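P22 protein (Trypanosoma brucei, PDB 3JV1) probably acts as an accessory factor in mitochondrial RNA editing, specific for the cytochrome oxidase subunit II transcript. Local coordinates at residues G33-T46 / K49-E63. Numbering follows the deposited sequence.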
# COMPACT_ATOMS: atom_id res chain seq x y z
N GLY A 33 -8.56 -16.10 -29.03
CA GLY A 33 -8.89 -16.84 -27.82
C GLY A 33 -9.04 -16.00 -26.56
O GLY A 33 -9.68 -16.42 -25.60
N TRP A 34 -8.45 -14.81 -26.57
CA TRP A 34 -8.53 -13.93 -25.41
C TRP A 34 -9.77 -13.07 -25.38
O TRP A 34 -10.21 -12.57 -26.41
CB TRP A 34 -7.32 -13.00 -25.34
CG TRP A 34 -6.03 -13.69 -25.02
CD1 TRP A 34 -5.11 -14.15 -25.91
CD2 TRP A 34 -5.50 -13.94 -23.72
NE1 TRP A 34 -4.02 -14.67 -25.24
CE2 TRP A 34 -4.24 -14.55 -23.89
CE3 TRP A 34 -5.96 -13.70 -22.42
CZ2 TRP A 34 -3.43 -14.93 -22.81
CZ3 TRP A 34 -5.16 -14.08 -21.34
CH2 TRP A 34 -3.91 -14.69 -21.55
N THR A 35 -10.32 -12.91 -24.19
CA THR A 35 -11.48 -12.06 -23.99
C THR A 35 -10.89 -10.89 -23.21
O THR A 35 -9.88 -11.06 -22.54
CB THR A 35 -12.55 -12.75 -23.13
OG1 THR A 35 -13.68 -11.88 -23.01
CG2 THR A 35 -12.02 -13.03 -21.74
N ILE A 36 -11.49 -9.71 -23.32
CA ILE A 36 -10.95 -8.58 -22.59
C ILE A 36 -12.02 -7.83 -21.82
O ILE A 36 -13.11 -7.55 -22.31
CB ILE A 36 -10.19 -7.61 -23.51
CG1 ILE A 36 -9.52 -6.53 -22.66
CG2 ILE A 36 -11.11 -7.00 -24.53
CD1 ILE A 36 -8.28 -5.94 -23.29
N ASP A 37 -11.69 -7.51 -20.58
CA ASP A 37 -12.58 -6.81 -19.68
C ASP A 37 -12.00 -5.42 -19.46
O ASP A 37 -11.19 -5.21 -18.56
CB ASP A 37 -12.67 -7.61 -18.37
CG ASP A 37 -13.40 -6.86 -17.27
OD1 ASP A 37 -14.50 -6.33 -17.53
OD2 ASP A 37 -12.86 -6.83 -16.14
N ARG A 38 -12.40 -4.49 -20.33
CA ARG A 38 -11.94 -3.11 -20.27
C ARG A 38 -13.10 -2.14 -20.47
O ARG A 38 -13.88 -2.26 -21.42
CB ARG A 38 -10.87 -2.85 -21.33
CG ARG A 38 -10.30 -1.43 -21.36
CD ARG A 38 -11.08 -0.52 -22.29
NE ARG A 38 -10.61 0.87 -22.24
CZ ARG A 38 -11.13 1.86 -22.95
NH1 ARG A 38 -12.14 1.64 -23.79
NH2 ARG A 38 -10.64 3.09 -22.83
N LYS A 39 -13.22 -1.18 -19.55
CA LYS A 39 -14.28 -0.18 -19.63
C LYS A 39 -13.64 1.21 -19.63
O LYS A 39 -12.61 1.42 -19.00
CB LYS A 39 -15.23 -0.29 -18.43
CG LYS A 39 -16.13 -1.51 -18.46
CD LYS A 39 -15.76 -2.52 -17.39
CE LYS A 39 -15.96 -1.94 -16.00
NZ LYS A 39 -15.78 -2.98 -14.95
N PRO A 40 -14.25 2.16 -20.35
CA PRO A 40 -13.72 3.53 -20.41
C PRO A 40 -13.48 4.05 -18.99
O PRO A 40 -14.33 3.86 -18.11
CB PRO A 40 -14.84 4.30 -21.11
CG PRO A 40 -15.44 3.26 -22.02
CD PRO A 40 -15.49 2.04 -21.13
N GLY A 41 -12.34 4.68 -18.76
CA GLY A 41 -12.05 5.21 -17.44
C GLY A 41 -11.39 4.24 -16.48
O GLY A 41 -10.97 4.63 -15.39
N VAL A 42 -11.31 2.97 -16.87
CA VAL A 42 -10.68 1.94 -16.05
C VAL A 42 -9.36 1.58 -16.72
O VAL A 42 -9.34 1.00 -17.80
CB VAL A 42 -11.57 0.69 -15.95
CG1 VAL A 42 -10.88 -0.36 -15.11
CG2 VAL A 42 -12.91 1.05 -15.33
N THR A 43 -8.25 1.92 -16.07
CA THR A 43 -6.93 1.65 -16.63
C THR A 43 -6.43 0.21 -16.40
O THR A 43 -5.80 -0.37 -17.28
CB THR A 43 -5.91 2.69 -16.10
OG1 THR A 43 -4.59 2.40 -16.59
CG2 THR A 43 -5.89 2.69 -14.59
N HIS A 44 -6.73 -0.36 -15.24
CA HIS A 44 -6.29 -1.73 -14.96
C HIS A 44 -7.30 -2.79 -15.40
O HIS A 44 -8.06 -3.31 -14.60
CB HIS A 44 -6.00 -1.87 -13.46
CG HIS A 44 -4.84 -1.04 -13.00
ND1 HIS A 44 -4.52 -0.89 -11.67
CD2 HIS A 44 -3.93 -0.32 -13.69
CE1 HIS A 44 -3.46 -0.11 -11.56
NE2 HIS A 44 -3.08 0.25 -12.78
N PHE A 45 -7.27 -3.12 -16.68
CA PHE A 45 -8.19 -4.11 -17.24
C PHE A 45 -7.70 -5.55 -17.03
O PHE A 45 -6.57 -5.80 -16.61
CB PHE A 45 -8.40 -3.84 -18.73
CG PHE A 45 -7.14 -3.94 -19.55
CD1 PHE A 45 -6.72 -5.16 -20.07
CD2 PHE A 45 -6.37 -2.80 -19.81
CE1 PHE A 45 -5.56 -5.25 -20.83
CE2 PHE A 45 -5.20 -2.88 -20.58
CZ PHE A 45 -4.79 -4.11 -21.09
N THR A 46 -8.58 -6.50 -17.33
CA THR A 46 -8.23 -7.90 -17.19
C THR A 46 -8.51 -8.64 -18.49
O THR A 46 -9.43 -8.29 -19.23
CB THR A 46 -9.03 -8.57 -16.06
OG1 THR A 46 -10.40 -8.66 -16.46
CG2 THR A 46 -8.95 -7.76 -14.79
N LYS A 49 -8.70 -16.25 -20.97
CA LYS A 49 -8.79 -17.23 -22.05
C LYS A 49 -8.75 -18.60 -21.41
O LYS A 49 -8.17 -18.76 -20.34
CB LYS A 49 -7.62 -17.10 -23.03
CG LYS A 49 -6.26 -17.38 -22.42
CD LYS A 49 -5.20 -17.66 -23.48
CE LYS A 49 -5.40 -19.04 -24.11
NZ LYS A 49 -4.30 -19.42 -25.02
N SER A 50 -9.37 -19.58 -22.06
CA SER A 50 -9.34 -20.93 -21.52
C SER A 50 -8.20 -21.68 -22.19
O SER A 50 -7.76 -21.33 -23.29
CB SER A 50 -10.67 -21.65 -21.75
OG SER A 50 -11.06 -21.64 -23.11
N HIS A 51 -7.70 -22.70 -21.50
CA HIS A 51 -6.62 -23.53 -22.00
C HIS A 51 -7.03 -24.93 -21.55
O HIS A 51 -6.49 -25.46 -20.58
CB HIS A 51 -5.29 -23.13 -21.34
CG HIS A 51 -4.11 -23.89 -21.86
ND1 HIS A 51 -3.58 -23.68 -23.12
CD2 HIS A 51 -3.35 -24.86 -21.30
CE1 HIS A 51 -2.55 -24.48 -23.30
NE2 HIS A 51 -2.39 -25.20 -22.21
N GLY A 52 -7.99 -25.51 -22.26
CA GLY A 52 -8.47 -26.81 -21.86
C GLY A 52 -9.22 -26.63 -20.55
O GLY A 52 -10.11 -25.78 -20.47
N ASP A 53 -8.86 -27.39 -19.53
CA ASP A 53 -9.54 -27.26 -18.25
C ASP A 53 -9.08 -26.04 -17.44
O ASP A 53 -9.71 -25.67 -16.46
CB ASP A 53 -9.34 -28.51 -17.40
CG ASP A 53 -10.01 -29.73 -17.99
OD1 ASP A 53 -9.53 -30.23 -19.02
OD2 ASP A 53 -11.02 -30.18 -17.42
N GLU A 54 -7.97 -25.42 -17.85
CA GLU A 54 -7.49 -24.27 -17.10
C GLU A 54 -8.00 -22.96 -17.66
O GLU A 54 -8.43 -22.87 -18.81
CB GLU A 54 -5.96 -24.21 -17.08
CG GLU A 54 -5.24 -25.33 -17.81
CD GLU A 54 -3.73 -25.17 -17.76
OE1 GLU A 54 -3.22 -24.12 -18.17
OE2 GLU A 54 -3.05 -26.11 -17.32
N GLU A 55 -7.98 -21.93 -16.82
CA GLU A 55 -8.37 -20.61 -17.27
C GLU A 55 -7.13 -19.77 -17.02
O GLU A 55 -6.46 -19.93 -16.01
CB GLU A 55 -9.54 -20.05 -16.46
CG GLU A 55 -9.97 -18.67 -16.97
CD GLU A 55 -11.11 -18.08 -16.19
OE1 GLU A 55 -11.02 -18.06 -14.95
OE2 GLU A 55 -12.10 -17.65 -16.81
N ILE A 56 -6.80 -18.91 -17.98
CA ILE A 56 -5.63 -18.05 -17.85
C ILE A 56 -6.16 -16.64 -17.67
O ILE A 56 -6.95 -16.17 -18.49
CB ILE A 56 -4.75 -18.11 -19.12
CG1 ILE A 56 -4.61 -19.56 -19.61
CG2 ILE A 56 -3.39 -17.48 -18.84
CD1 ILE A 56 -4.00 -20.52 -18.62
N ILE A 57 -5.75 -15.97 -16.61
CA ILE A 57 -6.22 -14.62 -16.33
C ILE A 57 -5.08 -13.62 -16.24
O ILE A 57 -4.09 -13.86 -15.55
CB ILE A 57 -7.01 -14.59 -15.01
CG1 ILE A 57 -8.19 -15.55 -15.10
CG2 ILE A 57 -7.47 -13.18 -14.71
CD1 ILE A 57 -8.97 -15.69 -13.82
N LEU A 58 -5.24 -12.52 -16.96
CA LEU A 58 -4.26 -11.44 -17.00
C LEU A 58 -4.88 -10.22 -16.33
O LEU A 58 -5.88 -9.71 -16.82
CB LEU A 58 -3.91 -11.09 -18.44
CG LEU A 58 -2.77 -11.78 -19.19
CD1 LEU A 58 -1.48 -11.01 -18.96
CD2 LEU A 58 -2.65 -13.24 -18.76
N GLN A 59 -4.29 -9.76 -15.24
CA GLN A 59 -4.81 -8.60 -14.52
C GLN A 59 -3.71 -7.55 -14.39
O GLN A 59 -2.70 -7.80 -13.72
CB GLN A 59 -5.26 -8.97 -13.10
CG GLN A 59 -6.06 -10.25 -12.98
CD GLN A 59 -6.37 -10.60 -11.54
OE1 GLN A 59 -5.48 -10.62 -10.68
NE2 GLN A 59 -7.64 -10.89 -11.25
N LEU A 60 -3.88 -6.39 -15.02
CA LEU A 60 -2.89 -5.32 -14.90
C LEU A 60 -2.91 -4.87 -13.46
O LEU A 60 -3.99 -4.73 -12.88
CB LEU A 60 -3.24 -4.14 -15.80
CG LEU A 60 -2.87 -4.20 -17.29
CD1 LEU A 60 -1.38 -3.98 -17.44
CD2 LEU A 60 -3.30 -5.52 -17.89
N THR A 61 -1.74 -4.64 -12.87
CA THR A 61 -1.69 -4.22 -11.48
C THR A 61 -1.05 -2.84 -11.27
O THR A 61 -1.03 -2.33 -10.15
CB THR A 61 -0.93 -5.25 -10.61
OG1 THR A 61 0.39 -5.45 -11.14
CG2 THR A 61 -1.66 -6.58 -10.58
N GLY A 62 -0.54 -2.24 -12.34
CA GLY A 62 0.05 -0.92 -12.20
C GLY A 62 1.13 -0.56 -13.19
O GLY A 62 1.41 -1.30 -14.14
N GLU A 63 1.72 0.61 -12.97
CA GLU A 63 2.80 1.16 -13.78
C GLU A 63 3.80 1.58 -12.71
O GLU A 63 3.40 2.11 -11.68
CB GLU A 63 2.32 2.39 -14.56
CG GLU A 63 1.05 2.16 -15.37
CD GLU A 63 -0.18 1.90 -14.51
OE1 GLU A 63 -0.48 2.73 -13.64
OE2 GLU A 63 -0.84 0.85 -14.71
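The antiparallel meander of strands 35-37, 46-51 and 54-63, at one edge of the sheet within this chain of a Mam33-family protein, brings Trp34, Phe45 and Thr46 against Lys49, Leu58, Gln59 and Leu60. Thr46 and Gln59 form a non-hydrogen-bonded antiparallel pair. Beside them Leu60 N donates to Phe45 O at 3.2 Å, an almost straight bond (174°). The Lys49 chain lies across one face of the Trp34 indole. Lys49 CG sits 3.5 Å from the centroid of the six-membered ring of Trp34, nearly on the ring normal, a CH-pi contact. Lys49 CD continues over the ring toward its rim, 3.3 Å from Trp34 CE2. Placing CG between the backbone N and the carbonyl carbon (chi1 63°) turns the lysine over the indole. The Leu58 side chain crosses Trp34 at about a right angle, with Leu58 CD2 3.4 Å from Trp34 CH2. Farther along, Leu60 CD2 packs over one face of the Phe45 ring, 3.9 Å from its centroid. His44, at the centre of an inverse gamma turn, has one ring face over the Thr61-Gly62 peptide. At the ring edge, His44 NE2 gives a weak, bent hydrogen bond to Glu63 OE2 (3.0 Å, 132°); the glutamate is poorly ordered. Lys49 NZ hydrogen-bonds to Arg148 O, and Ser122 of a second subunit packs on His44. Helix 152-181 packs against this sheet through Leu154 on Trp34 and Phe161, whose ring meets Phe45 edge-to-face, while Thr61 and Gly62 form a classic beta bulge opposite Thr73 of strand 72-80.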